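Local coordinates for possible substrate binding protein of ABC transporter system (Rhodopseudomonas palustris, PDB 3N0X) that probably binds branched-chain amino acids or related small solutes outside the inner membrane and hands them to an ABC importer, at residues A74-G79 and K97-V102; L147-A152 and I208-G213; N263-W268 and D320-K325; Q334-M339 and M366-K371. One frame throughout, in Å; residues are numbered along the deposited sequence. Where two conformers were deposited one is given.

Contact 1: residues A74-G79 and K97-V102; sequences ADIAIG and KKILIV
Ile76 reaches across to Ile99 and Ile101 with its longer branch, which can be traced outward atom by atom. CB stands back, about 4.4 Å from Ile99 O. CG1 stands anti to the backbone N (chi1 -170°) and comes within 3.8 Å of Ile99 O and 3.9 Å of Ile99 CG2. At the tip, CD1 lies 3.7 Å from Ile99 CG2 and 3.8 Å from Ile101 CD1. Ile76 and Ile99 thus run side by side, pointing the same way, whereas Ile101 crosses obliquely. Val295 of helix 283-302 touches both Ile76 and Ile101, so the cluster faces a helix layer. An alanine at Ile76 would probably leave Ile99 CG2 and Ile101 CD1 without their shared neighbour and open a gap beside Val295.

The backbones supply the regular part. Ala77 N donates to Ile99 O (3.1 Å), Ile101 N to Ala77 O (2.8 Å, 175° at the hydrogen), and Gly79 N to Ile101 O. Before the strands pair, a water bridges Asp75 O and Ile99 N, and the extended Lys98 chain brings NZ to 2.8 Å from Ala74 O; Tyr69 O is a second acceptor for that amine. The strand axes run in the same direction, 22° apart. With helix 83-96 connecting them, they form a beta-alpha-beta crossover unit, the repeating element of the Rossmann-like lobes of periplasmic binding proteins.

Contact 2: residues L147-A152 and I208-G213; sequences LAQDYA and IWAGGG
Gln149 lies flat on the indole of Trp209: its amide plane and the ring plane are 18° apart and stacked, while the two side chains cross at about a right angle. CG comes down over the six-membered ring, 3.3 Å from its centroid and 4° off the normal, a CH-pi contact. Further out, the amide covers the ring fusion, with CD 3.6 Å from Trp209 CD2. NE2 and Trp209 NE1 are both donors and make no bond to each other.

A chain extended beyond CG carries the amide out to Ala210, whose backbone it grips at both ends. OE1 accepts from Ala210 N at 2.9 Å, and NE2 donates to Ala210 O at 3.0 Å, nearly within the plane of the amide. Two bonds to one residue hold the amide against turning about chi3. A water links Gln149 N, Gln149 OE1 and Ile208 O. The indole is fixed in turn by NE1, which donates in the ring plane to Gly212 O at 2.9 Å, and by Phe185, which meets it edge-to-face.

Nearer the sheet, Ile208 N bonds to Leu147 O almost straight (170°), and Ala148 CB presses on Ile208 CG2 at 3.5 Å, tighter than usual. That hydrogen bond belongs with the pairing of parallel strands 142-149 and 202-207, and the contact lies where loops leave the C-terminal strand ends in an alpha/beta lobe of a periplasmic binding protein.

Contact 3: residues N263-W268 and D320-K325; sequences NPINEW and DTPKGK
The start of a helix packs here on the turn of a beta hairpin: Asn263, the N-cap of helix 264-277, and Ile265 in its first turn meet Pro322 at the tip between strands 318-321 and 324-328. The turn is type I, from Thr321 to Gly324, closed by Gly324 N donating to Thr321 O and braced by an ST turn in which Thr321 OG1 accepts from Lys323 N.

Asn263 carries the polar half of the contact. Its CG sits between the backbone N and the carbonyl carbon, and the two amide atoms beyond it work in different directions. OD1 accepts from Asn266 N at 2.8 Å (177° at the hydrogen), capping the first turn of the helix. ND2 donates to Pro322 O at 3.0 Å along an equally straight line (179°), with the acceptor in the amide plane but the donor standing above the plane of the carbonyl, 65° out of it. An alanine in this position would probably leave both Asn266 N and Pro322 O without these partners and untie the helix start from the turn.

Close packing completes the joint. Ile265 CG2 rests 4.0 Å from Pro322 CG, and its CD1 reaches Asp320 CB at 3.8 Å. Asn266 CB also comes to 3.3 Å from Pro322 O, while its OD1 is held by Tyr256. Phe289 of helix 283-302 touches both Ile265 and Pro322.

With OD1 turned to the helix and ND2 to the turn, the amide of Asn263 has its rotation fixed by two unlike partners, and a single side chain serves as both cap and crosslink.

Contact 4: residues Q334-M339 and M366-K371; sequences QALQSM and MNIPIK
Met366 packs against Met339 at the close end of this contact, both modelled as selenomethionine. The two chains cross at about a right angle, and the selenium of Met366 sits 3.8 Å from Met339 CG and 4.1 Å from Met339 CB. Beyond it the Met366 chain bends (chi3 -72°), and CE, the terminal methyl, comes within 3.4 Å of Gln337 O and 4.0 Å of Met339 CG. The methyl thus touches both the backbone and a side chain of the strand segment; both methionines are buried. Met339 also touches Asp129 and Ser132 of helix 126-137.

No hydrogen bond joins the two segments, and their nearest CA atoms, those of Leu336 and Ile368, are 8.1 Å apart. Residues 366-371 thus meet the strand through the tail's side chains, with no backbone pairing, and add no strand to the antiparallel sheet. The strand has its own fastening: Ala335 O accepts from Gln334 NE2 at 3.2 Å and from Gln337 NE2 at 3.1 Å, the two donors arriving from opposite faces of the carbonyl plane. Gln128 NE2 of helix 126-137 also donates to Ala335 O, and Gln337 OE1 accepts from Lys323 NZ.

Toward Ile368 the packing thins. Leu336 CD2 meets Ile368 CG1 at 4.1 Å as the two chains slide past each other in opposite directions, and Leu336 itself is partly exposed. The tail is held there by different means, Ile368 O accepting from Arg329 NH1. Asn367, Pro369 and Ile370 are exposed and make no contact with residues 334-339.

Overall arrangement
Contacts 3 and 4 are the pair that touch: Lys323, at the turn of contact 3, sends NZ to Gln337 OE1 of contact 4 at 2.8 Å, and strands 324-328 and 335-345 bring one segment of each contact into the same sheet. Contact 4 lies closest to the centre of the chain, about 11 Å away, with contacts 1 and 2 centred about 21 and 22 Å from contact 4. Contacts 1 and 2 belong to different beta sheets, their centres about 31 Å apart and nearest atoms about 17 Å. Contacts 2 and 3 lie on opposite sides of the chain's centre. In this family the ligand cleft lies between two lobes; contacts 1 and 2 probably sit one in each.

Contact 1: residues A74-G79 and K97-V102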
loop_
_atom_site.group_PDB
_atom_site.type_symbol
_atom_site.label_atom_id
_atom_site.label_comp_id
_atom_site.label_asym_id
_atom_site.label_seq_id
_atom_site.Cartn_x
_atom_site.Cartn_y
_atom_site.Cartn_z
ATOM N N ALA A 74 18.812 8.737 -16.448
ATOM C CA ALA A 74 18.449 7.731 -15.440
ATOM C C ALA A 74 18.304 6.347 -16.049
ATOM O O ALA A 74 17.728 6.169 -17.136
ATOM C CB ALA A 74 17.157 8.153 -14.728
ATOM N N ASP A 75 18.857 5.346 -15.373
ATOM C CA ASP A 75 18.759 3.975 -15.814
ATOM C C ASP A 75 17.398 3.366 -15.494
ATOM O O ASP A 75 16.974 2.414 -16.140
ATOM C CB ASP A 75 19.886 3.152 -15.174
ATOM C CG ASP A 75 21.285 3.687 -15.568
ATOM O OD1 ASP A 75 21.507 3.891 -16.785
ATOM O OD2 ASP A 75 22.133 3.943 -14.686
ATOM N N ILE A 76 16.746 3.897 -14.466
ATOM C CA ILE A 76 15.510 3.351 -13.943
ATOM C C ILE A 76 14.894 4.448 -13.088
ATOM O O ILE A 76 15.595 5.349 -12.620
ATOM C CB ILE A 76 15.801 2.045 -13.142
ATOM C CG1 ILE A 76 14.503 1.306 -12.789
ATOM C CG2 ILE A 76 16.652 2.323 -11.921
ATOM C CD1 ILE A 76 14.713 -0.191 -12.505
ATOM N N ALA A 77 13.570 4.436 -12.974
ATOM C CA ALA A 77 12.884 5.421 -12.152
ATOM C C ALA A 77 11.948 4.733 -11.190
ATOM O O ALA A 77 11.488 3.609 -11.432
ATOM C CB ALA A 77 12.079 6.400 -13.042
ATOM N N ILE A 78 11.688 5.438 -10.092
ATOM C CA ILE A 78 10.722 5.044 -9.064
ATOM C C ILE A 78 9.783 6.203 -8.873
ATOM O O ILE A 78 10.237 7.331 -8.782
ATOM C CB ILE A 78 11.448 4.767 -7.712
ATOM C CG1 ILE A 78 12.504 3.666 -7.857
ATOM C CG2 ILE A 78 10.442 4.412 -6.591
ATOM C CD1 ILE A 78 13.524 3.617 -6.665
ATOM N N GLY A 79 8.466 5.962 -8.867
ATOM C CA GLY A 79 7.508 7.032 -8.614
ATOM C C GLY A 79 6.084 6.524 -8.674
ATOM O O GLY A 79 5.860 5.343 -9.015
ATOM N N LYS A 97 11.522 3.450 -23.322
ATOM C CA LYS A 97 12.001 2.074 -23.147
ATOM C C LYS A 97 12.871 1.954 -21.897
ATOM O O LYS A 97 13.959 1.412 -21.925
ATOM C CB LYS A 97 12.717 1.544 -24.391
ATOM C CG LYS A 97 11.818 1.425 -25.610
ATOM C CD LYS A 97 12.547 0.815 -26.787
ATOM C CE LYS A 97 11.636 0.675 -28.015
ATOM N NZ LYS A 97 12.395 0.012 -29.120
ATOM N N LYS A 98 12.327 2.470 -20.796
ATOM C CA LYS A 98 12.972 2.411 -19.494
ATOM C C LYS A 98 11.934 1.996 -18.441
ATOM O O LYS A 98 10.745 2.268 -18.572
ATOM C CB LYS A 98 13.673 3.744 -19.169
ATOM C CG LYS A 98 14.981 3.964 -19.957
ATOM C CD LYS A 98 15.784 5.147 -19.429
ATOM C CE LYS A 98 17.147 5.329 -20.122
ATOM N NZ LYS A 98 17.812 6.640 -19.846
ATOM N N ILE A 99 12.398 1.313 -17.406
ATOM C CA ILE A 99 11.518 0.818 -16.368
ATOM C C ILE A 99 11.089 1.937 -15.418
ATOM O O ILE A 99 11.885 2.809 -15.051
ATOM C CB ILE A 99 12.200 -0.328 -15.609
ATOM C CG1 ILE A 99 12.250 -1.577 -16.525
ATOM C CG2 ILE A 99 11.458 -0.640 -14.295
ATOM C CD1 ILE A 99 13.232 -2.581 -16.033
ATOM N N LEU A 100 9.838 1.858 -14.989
ATOM C CA LEU A 100 9.310 2.648 -13.887
ATOM C C LEU A 100 8.827 1.662 -12.823
ATOM O O LEU A 100 7.970 0.818 -13.099
ATOM C CB LEU A 100 8.163 3.514 -14.360
ATOM C CG LEU A 100 7.441 4.309 -13.255
ATOM C CD1 LEU A 100 8.341 5.322 -12.548
ATOM C CD2 LEU A 100 6.213 5.003 -13.822
ATOM N N ILE A 101 9.389 1.770 -11.623
ATOM C CA ILE A 101 8.944 0.991 -10.467
ATOM C C ILE A 101 7.977 1.893 -9.724
ATOM O O ILE A 101 8.333 2.977 -9.239
ATOM C CB ILE A 101 10.102 0.578 -9.525
ATOM C CG1 ILE A 101 11.040 -0.427 -10.242
ATOM C CG2 ILE A 101 9.516 -0.012 -8.236
ATOM C CD1 ILE A 101 12.365 -0.644 -9.493
ATOM N N VAL A 102 6.727 1.474 -9.669
ATOM C CA VAL A 102 5.683 2.301 -9.084
ATOM C C VAL A 102 5.681 2.123 -7.571
ATOM O O VAL A 102 5.560 1.002 -7.053
ATOM C CB VAL A 102 4.305 2.027 -9.707
ATOM C CG1 VAL A 102 3.206 2.876 -8.962
ATOM C CG2 VAL A 102 4.367 2.345 -11.234
HETATM O O HOH W 1 15.188 0.541 -17.393
#

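Contact 2: residues L147-A152 and I208-G213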
loop_
_atom_site.group_PDB
_atom_site.type_symbol
_atom_site.label_atom_id
_atom_site.label_comp_id
_atom_site.label_asym_id
_atom_site.label_seq_id
_atom_site.Cartn_x
_atom_site.Cartn_y
_atom_site.Cartn_z
ATOM N N LEU A 147 -19.693 -0.877 4.084
ATOM C CA LEU A 147 -20.017 0.520 3.820
ATOM C C LEU A 147 -18.867 1.073 2.992
ATOM O O LEU A 147 -17.690 0.941 3.353
ATOM C CB LEU A 147 -20.144 1.327 5.111
ATOM C CG LEU A 147 -20.322 2.847 4.989
ATOM C CD1 LEU A 147 -21.609 3.172 4.227
ATOM C CD2 LEU A 147 -20.313 3.478 6.410
ATOM N N ALA A 148 -19.236 1.767 1.911
ATOM C CA ALA A 148 -18.275 2.364 0.993
ATOM C C ALA A 148 -18.889 3.604 0.388
ATOM O O ALA A 148 -20.117 3.794 0.431
ATOM C CB ALA A 148 -17.885 1.352 -0.121
ATOM N N GLN A 149 -18.026 4.450 -0.163
ATOM C CA GLN A 149 -18.437 5.596 -0.978
ATOM C C GLN A 149 -18.832 5.134 -2.392
ATOM O O GLN A 149 -18.245 4.189 -2.952
ATOM C CB GLN A 149 -17.263 6.563 -1.067
ATOM C CG GLN A 149 -16.869 7.139 0.288
ATOM C CD GLN A 149 -15.447 7.594 0.352
ATOM O OE1 GLN A 149 -14.510 6.833 0.127
ATOM N NE2 GLN A 149 -15.269 8.895 0.620
ATOM N N ASP A 150 -19.839 5.807 -2.952
ATOM C CA ASP A 150 -20.390 5.456 -4.257
ATOM C C ASP A 150 -19.515 6.034 -5.378
ATOM O O ASP A 150 -19.902 6.981 -6.081
ATOM C CB ASP A 150 -21.830 5.983 -4.329
ATOM C CG ASP A 150 -22.621 5.402 -5.459
ATOM O OD1 ASP A 150 -22.045 4.538 -6.180
ATOM O OD2 ASP A 150 -23.816 5.754 -5.603
ATOM N N TYR A 151 -18.340 5.432 -5.563
ATOM C CA TYR A 151 -17.389 5.791 -6.643
ATOM C C TYR A 151 -16.462 4.637 -6.862
ATOM O O TYR A 151 -16.515 3.663 -6.108
ATOM C CB TYR A 151 -16.664 7.121 -6.392
ATOM C CG TYR A 151 -15.528 7.142 -5.401
ATOM C CD1 TYR A 151 -15.579 6.431 -4.199
ATOM C CD2 TYR A 151 -14.390 7.887 -5.674
ATOM C CE1 TYR A 151 -14.522 6.482 -3.293
ATOM C CE2 TYR A 151 -13.350 7.933 -4.801
ATOM C CZ TYR A 151 -13.422 7.259 -3.602
ATOM O OH TYR A 151 -12.348 7.303 -2.739
ATOM N N ALA A 152 -15.661 4.696 -7.920
ATOM C CA ALA A 152 -14.925 3.499 -8.325
ATOM C C ALA A 152 -14.047 2.903 -7.224
ATOM O O ALA A 152 -14.023 1.677 -7.054
ATOM C CB ALA A 152 -14.090 3.762 -9.591
ATOM N N ILE A 208 -14.735 0.834 3.976
ATOM C CA ILE A 208 -13.668 1.273 3.105
ATOM C C ILE A 208 -13.997 2.750 2.829
ATOM O O ILE A 208 -15.115 3.082 2.419
ATOM C CB ILE A 208 -13.494 0.434 1.808
ATOM C CG1 ILE A 208 -12.417 1.064 0.914
ATOM C CG2 ILE A 208 -14.816 0.298 1.062
ATOM C CD1 ILE A 208 -12.042 0.231 -0.310
ATOM N N TRP A 209 -13.032 3.624 3.052
ATOM C CA TRP A 209 -13.303 5.064 2.950
ATOM C C TRP A 209 -11.998 5.802 2.618
ATOM O O TRP A 209 -10.950 5.508 3.193
ATOM C CB TRP A 209 -13.880 5.598 4.267
ATOM C CG TRP A 209 -14.705 6.821 4.116
ATOM C CD1 TRP A 209 -14.293 8.125 4.218
ATOM C CD2 TRP A 209 -16.107 6.874 3.818
ATOM N NE1 TRP A 209 -15.359 8.975 4.035
ATOM C CE2 TRP A 209 -16.486 8.241 3.785
ATOM C CE3 TRP A 209 -17.092 5.903 3.619
ATOM C CZ2 TRP A 209 -17.779 8.640 3.519
ATOM C CZ3 TRP A 209 -18.367 6.297 3.377
ATOM C CH2 TRP A 209 -18.714 7.664 3.309
ATOM N N ALA A 210 -12.091 6.793 1.746
ATOM C CA ALA A 210 -10.947 7.665 1.428
ATOM C C ALA A 210 -11.365 9.103 1.695
ATOM O O ALA A 210 -12.470 9.503 1.403
ATOM C CB ALA A 210 -10.518 7.479 -0.047
ATOM N N GLY A 211 -10.473 9.899 2.280
ATOM C CA GLY A 211 -10.772 11.305 2.547
ATOM C C GLY A 211 -11.473 11.482 3.875
ATOM O O GLY A 211 -11.523 10.559 4.692
ATOM N N GLY A 212 -12.024 12.660 4.096
ATOM C CA GLY A 212 -12.701 12.951 5.354
ATOM C C GLY A 212 -14.085 12.348 5.397
ATOM O O GLY A 212 -14.531 11.691 4.425
ATOM N N GLY A 213 -14.769 12.617 6.507
ATOM C CA GLY A 213 -16.131 12.142 6.768
ATOM C C GLY A 213 -16.206 11.347 8.066
ATOM O O GLY A 213 -17.241 11.316 8.715
HETATM O O HOH W 2 -15.144 4.173 -0.186
#

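Contact 3: residues N263-W268 and D320-K325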
loop_
_atom_site.group_PDB
_atom_site.type_symbol
_atom_site.label_atom_id
_atom_site.label_comp_id
_atom_site.label_asym_id
_atom_site.label_seq_id
_atom_site.Cartn_x
_atom_site.Cartn_y
_atom_site.Cartn_z
ATOM N N ASN A 263 12.100 -9.113 11.255
ATOM C CA ASN A 263 13.101 -9.589 10.345
ATOM C C ASN A 263 14.271 -8.594 10.428
ATOM O O ASN A 263 14.094 -7.488 10.921
ATOM C CB ASN A 263 12.556 -9.739 8.932
ATOM C CG ASN A 263 12.105 -8.415 8.333
ATOM O OD1 ASN A 263 12.936 -7.535 8.049
ATOM N ND2 ASN A 263 10.803 -8.261 8.173
ATOM N N PRO A 264 15.463 -9.006 9.987
ATOM C CA PRO A 264 16.651 -8.188 10.169
ATOM C C PRO A 264 16.569 -6.820 9.497
ATOM O O PRO A 264 17.154 -5.875 9.979
ATOM C CB PRO A 264 17.755 -9.035 9.535
ATOM C CG PRO A 264 17.311 -10.432 9.743
ATOM C CD PRO A 264 15.808 -10.376 9.567
ATOM N N ILE A 265 15.877 -6.752 8.372
ATOM C CA ILE A 265 15.790 -5.518 7.638
ATOM C C ILE A 265 14.935 -4.557 8.414
ATOM O O ILE A 265 15.338 -3.412 8.614
ATOM C CB ILE A 265 15.227 -5.737 6.232
ATOM C CG1 ILE A 265 16.184 -6.660 5.457
ATOM C CG2 ILE A 265 15.063 -4.426 5.549
ATOM C CD1 ILE A 265 15.959 -6.654 3.922
ATOM N N ASN A 266 13.732 -4.971 8.778
ATOM C CA ASN A 266 12.861 -4.082 9.539
ATOM C C ASN A 266 13.458 -3.689 10.897
ATOM O O ASN A 266 13.282 -2.573 11.369
ATOM C CB ASN A 266 11.445 -4.630 9.725
ATOM C CG ASN A 266 10.467 -3.532 10.078
ATOM O OD1 ASN A 266 10.411 -2.503 9.377
ATOM N ND2 ASN A 266 9.691 -3.742 11.149
ATOM N N GLU A 267 14.155 -4.634 11.527
ATOM C CA GLU A 267 14.827 -4.354 12.799
ATOM C C GLU A 267 15.800 -3.191 12.661
ATOM O O GLU A 267 15.758 -2.244 13.450
ATOM C CB GLU A 267 15.515 -5.630 13.322
ATOM C CG GLU A 267 16.495 -5.455 14.475
ATOM C CD GLU A 267 15.860 -5.302 15.825
ATOM O OE1 GLU A 267 14.608 -5.374 15.937
ATOM O OE2 GLU A 267 16.655 -5.100 16.793
ATOM N N TRP A 268 16.641 -3.251 11.637
ATOM C CA TRP A 268 17.600 -2.177 11.366
ATOM C C TRP A 268 16.874 -0.862 11.040
ATOM O O TRP A 268 17.182 0.206 11.584
ATOM C CB TRP A 268 18.560 -2.591 10.233
ATOM C CG TRP A 268 19.576 -1.532 9.962
ATOM C CD1 TRP A 268 20.733 -1.307 10.665
ATOM C CD2 TRP A 268 19.538 -0.545 8.937
ATOM N NE1 TRP A 268 21.399 -0.226 10.149
ATOM C CE2 TRP A 268 20.691 0.260 9.078
ATOM C CE3 TRP A 268 18.628 -0.240 7.930
ATOM C CZ2 TRP A 268 20.955 1.341 8.242
ATOM C CZ3 TRP A 268 18.897 0.838 7.091
ATOM C CH2 TRP A 268 20.055 1.606 7.242
ATOM N N ASP A 320 14.190 -9.067 -0.833
ATOM C CA ASP A 320 13.998 -8.903 0.604
ATOM C C ASP A 320 13.674 -7.444 0.903
ATOM O O ASP A 320 14.202 -6.508 0.274
ATOM C CB ASP A 320 15.264 -9.316 1.363
ATOM C CG ASP A 320 15.597 -10.766 1.202
ATOM O OD1 ASP A 320 14.659 -11.602 1.230
ATOM O OD2 ASP A 320 16.816 -11.041 1.085
ATOM N N THR A 321 12.754 -7.249 1.854
ATOM C CA THR A 321 12.264 -5.917 2.186
ATOM C C THR A 321 12.003 -5.826 3.704
ATOM O O THR A 321 12.089 -6.840 4.415
ATOM C CB THR A 321 10.927 -5.610 1.462
ATOM O OG1 THR A 321 9.887 -6.333 2.099
ATOM C CG2 THR A 321 10.962 -5.961 -0.038
ATOM N N PRO A 322 11.623 -4.631 4.207
ATOM C CA PRO A 322 11.218 -4.601 5.612
ATOM C C PRO A 322 9.996 -5.440 5.942
ATOM O O PRO A 322 9.711 -5.674 7.117
ATOM C CB PRO A 322 10.879 -3.105 5.864
ATOM C CG PRO A 322 11.712 -2.370 4.826
ATOM C CD PRO A 322 11.701 -3.271 3.637
ATOM N N LYS A 323 9.242 -5.840 4.918
ATOM C CA LYS A 323 8.105 -6.716 5.081
ATOM C C LYS A 323 8.432 -8.183 4.775
ATOM O O LYS A 323 7.528 -9.013 4.536
ATOM C CB LYS A 323 6.954 -6.257 4.180
ATOM C CG LYS A 323 6.363 -4.892 4.492
ATOM C CD LYS A 323 5.201 -4.505 3.573
ATOM C CE LYS A 323 4.224 -5.614 3.435
ATOM N NZ LYS A 323 2.920 -5.224 2.840
ATOM N N GLY A 324 9.718 -8.512 4.758
ATOM C CA GLY A 324 10.177 -9.828 4.394
ATOM C C GLY A 324 10.162 -9.960 2.881
ATOM O O GLY A 324 10.349 -8.978 2.146
ATOM N N LYS A 325 9.881 -11.155 2.418
ATOM C CA LYS A 325 9.992 -11.474 1.003
ATOM C C LYS A 325 8.886 -10.830 0.178
ATOM O O LYS A 325 7.718 -10.944 0.525
ATOM C CB LYS A 325 9.914 -12.987 0.811
ATOM C CG LYS A 325 10.153 -13.426 -0.633
#

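Contact 4: residues Q334-M339 and M366-K371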
loop_
_atom_site.group_PDB
_atom_site.type_symbol
_atom_site.label_atom_id
_atom_site.label_comp_id
_atom_site.label_asym_id
_atom_site.label_seq_id
_atom_site.Cartn_x
_atom_site.Cartn_y
_atom_site.Cartn_z
ATOM N N GLN A 334 3.331 -6.998 -10.541
ATOM C CA GLN A 334 2.934 -6.511 -9.208
ATOM C C GLN A 334 3.707 -7.285 -8.149
ATOM O O GLN A 334 3.808 -8.514 -8.214
ATOM C CB GLN A 334 1.450 -6.755 -8.984
ATOM C CG GLN A 334 0.963 -6.454 -7.573
ATOM C CD GLN A 334 1.099 -4.972 -7.186
ATOM O OE1 GLN A 334 0.659 -4.104 -7.926
ATOM N NE2 GLN A 334 1.742 -4.682 -6.032
ATOM N N ALA A 335 4.284 -6.565 -7.194
ATOM C CA ALA A 335 4.911 -7.219 -6.050
ATOM C C ALA A 335 3.839 -7.864 -5.176
ATOM O O ALA A 335 3.078 -7.176 -4.508
ATOM C CB ALA A 335 5.747 -6.229 -5.217
ATOM N N LEU A 336 3.875 -9.187 -5.117
ATOM C CA LEU A 336 3.145 -9.916 -4.101
ATOM C C LEU A 336 3.922 -9.765 -2.786
ATOM O O LEU A 336 5.137 -9.697 -2.780
ATOM C CB LEU A 336 3.004 -11.358 -4.491
ATOM C CG LEU A 336 2.263 -11.557 -5.829
ATOM C CD1 LEU A 336 2.086 -13.071 -6.027
ATOM C CD2 LEU A 336 0.922 -10.785 -5.902
ATOM N N GLN A 337 3.195 -9.690 -1.684
ATOM C CA GLN A 337 3.786 -9.340 -0.405
ATOM C C GLN A 337 2.842 -9.746 0.710
ATOM O O GLN A 337 1.638 -9.889 0.516
ATOM C CB GLN A 337 4.071 -7.829 -0.370
ATOM C CG GLN A 337 2.824 -6.927 -0.622
ATOM C CD GLN A 337 3.208 -5.509 -0.859
ATOM O OE1 GLN A 337 3.369 -4.745 0.102
ATOM N NE2 GLN A 337 3.416 -5.145 -2.142
ATOM N N SER A 338 3.422 -9.955 1.884
ATOM C CA SER A 338 2.629 -10.163 3.079
ATOM C C SER A 338 1.778 -8.969 3.368
ATOM O O SER A 338 2.113 -7.881 2.966
ATOM C CB SER A 338 3.556 -10.397 4.296
ATOM O OG SER A 338 4.277 -11.596 4.207
HETATM N N MSE A 339 0.709 -9.196 4.120
HETATM C CA MSE A 339 -0.091 -8.124 4.707
HETATM C C MSE A 339 -0.389 -8.563 6.161
HETATM O O MSE A 339 -0.175 -9.727 6.513
HETATM C CB MSE A 339 -1.383 -7.918 3.899
HETATM C CG MSE A 339 -1.127 -7.613 2.399
HETATM SE SE MSE A 339 -0.466 -5.873 1.998
HETATM C CE MSE A 339 -2.117 -4.975 2.333
HETATM N N MSE A 366 -3.449 -15.098 -0.037
HETATM C CA MSE A 366 -4.295 -14.124 -0.738
HETATM C C MSE A 366 -4.175 -14.359 -2.227
HETATM O O MSE A 366 -3.068 -14.456 -2.733
HETATM C CB MSE A 366 -3.878 -12.692 -0.428
HETATM C CG MSE A 366 -3.998 -12.274 1.048
HETATM SE SE MSE A 366 -3.067 -10.695 1.463
HETATM C CE MSE A 366 -1.280 -11.430 1.336
ATOM N N ASN A 367 -5.299 -14.487 -2.910
ATOM C CA ASN A 367 -5.328 -14.581 -4.376
ATOM C C ASN A 367 -5.541 -13.181 -4.968
ATOM O O ASN A 367 -6.652 -12.624 -4.916
ATOM C CB ASN A 367 -6.459 -15.499 -4.848
ATOM C CG ASN A 367 -6.516 -15.599 -6.357
ATOM O OD1 ASN A 367 -5.489 -15.654 -7.012
ATOM N ND2 ASN A 367 -7.716 -15.620 -6.911
ATOM N N ILE A 368 -4.488 -12.592 -5.526
ATOM C CA ILE A 368 -4.595 -11.219 -6.062
ATOM C C ILE A 368 -4.911 -11.376 -7.568
ATOM O O ILE A 368 -4.114 -11.972 -8.329
ATOM C CB ILE A 368 -3.302 -10.409 -5.860
ATOM C CG1 ILE A 368 -2.844 -10.502 -4.403
ATOM C CG2 ILE A 368 -3.494 -8.981 -6.342
ATOM C CD1 ILE A 368 -3.834 -10.048 -3.372
ATOM N N PRO A 369 -6.072 -10.852 -8.010
ATOM C CA PRO A 369 -6.449 -11.033 -9.422
ATOM C C PRO A 369 -5.429 -10.445 -10.408
ATOM O O PRO A 369 -4.748 -9.454 -10.093
ATOM C CB PRO A 369 -7.785 -10.274 -9.537
ATOM C CG PRO A 369 -7.754 -9.254 -8.464
ATOM C CD PRO A 369 -6.863 -9.793 -7.352
ATOM N N ILE A 370 -5.335 -11.066 -11.585
ATOM C CA ILE A 370 -4.505 -10.602 -12.698
ATOM C C ILE A 370 -5.479 -9.911 -13.665
ATOM O O ILE A 370 -6.437 -10.526 -14.153
ATOM C CB ILE A 370 -3.762 -11.780 -13.335
ATOM C CG1 ILE A 370 -2.754 -12.354 -12.317
ATOM C CG2 ILE A 370 -3.033 -11.343 -14.653
ATOM C CD1 ILE A 370 -2.158 -13.721 -12.633
ATOM N N LYS A 371 -5.267 -8.629 -13.907
ATOM C CA LYS A 371 -6.216 -7.784 -14.637
ATOM C C LYS A 371 -5.592 -7.051 -15.808
ATOM O O LYS A 371 -6.214 -6.134 -16.350
ATOM C CB LYS A 371 -6.776 -6.732 -13.676
ATOM C CG LYS A 371 -7.457 -7.327 -12.432
#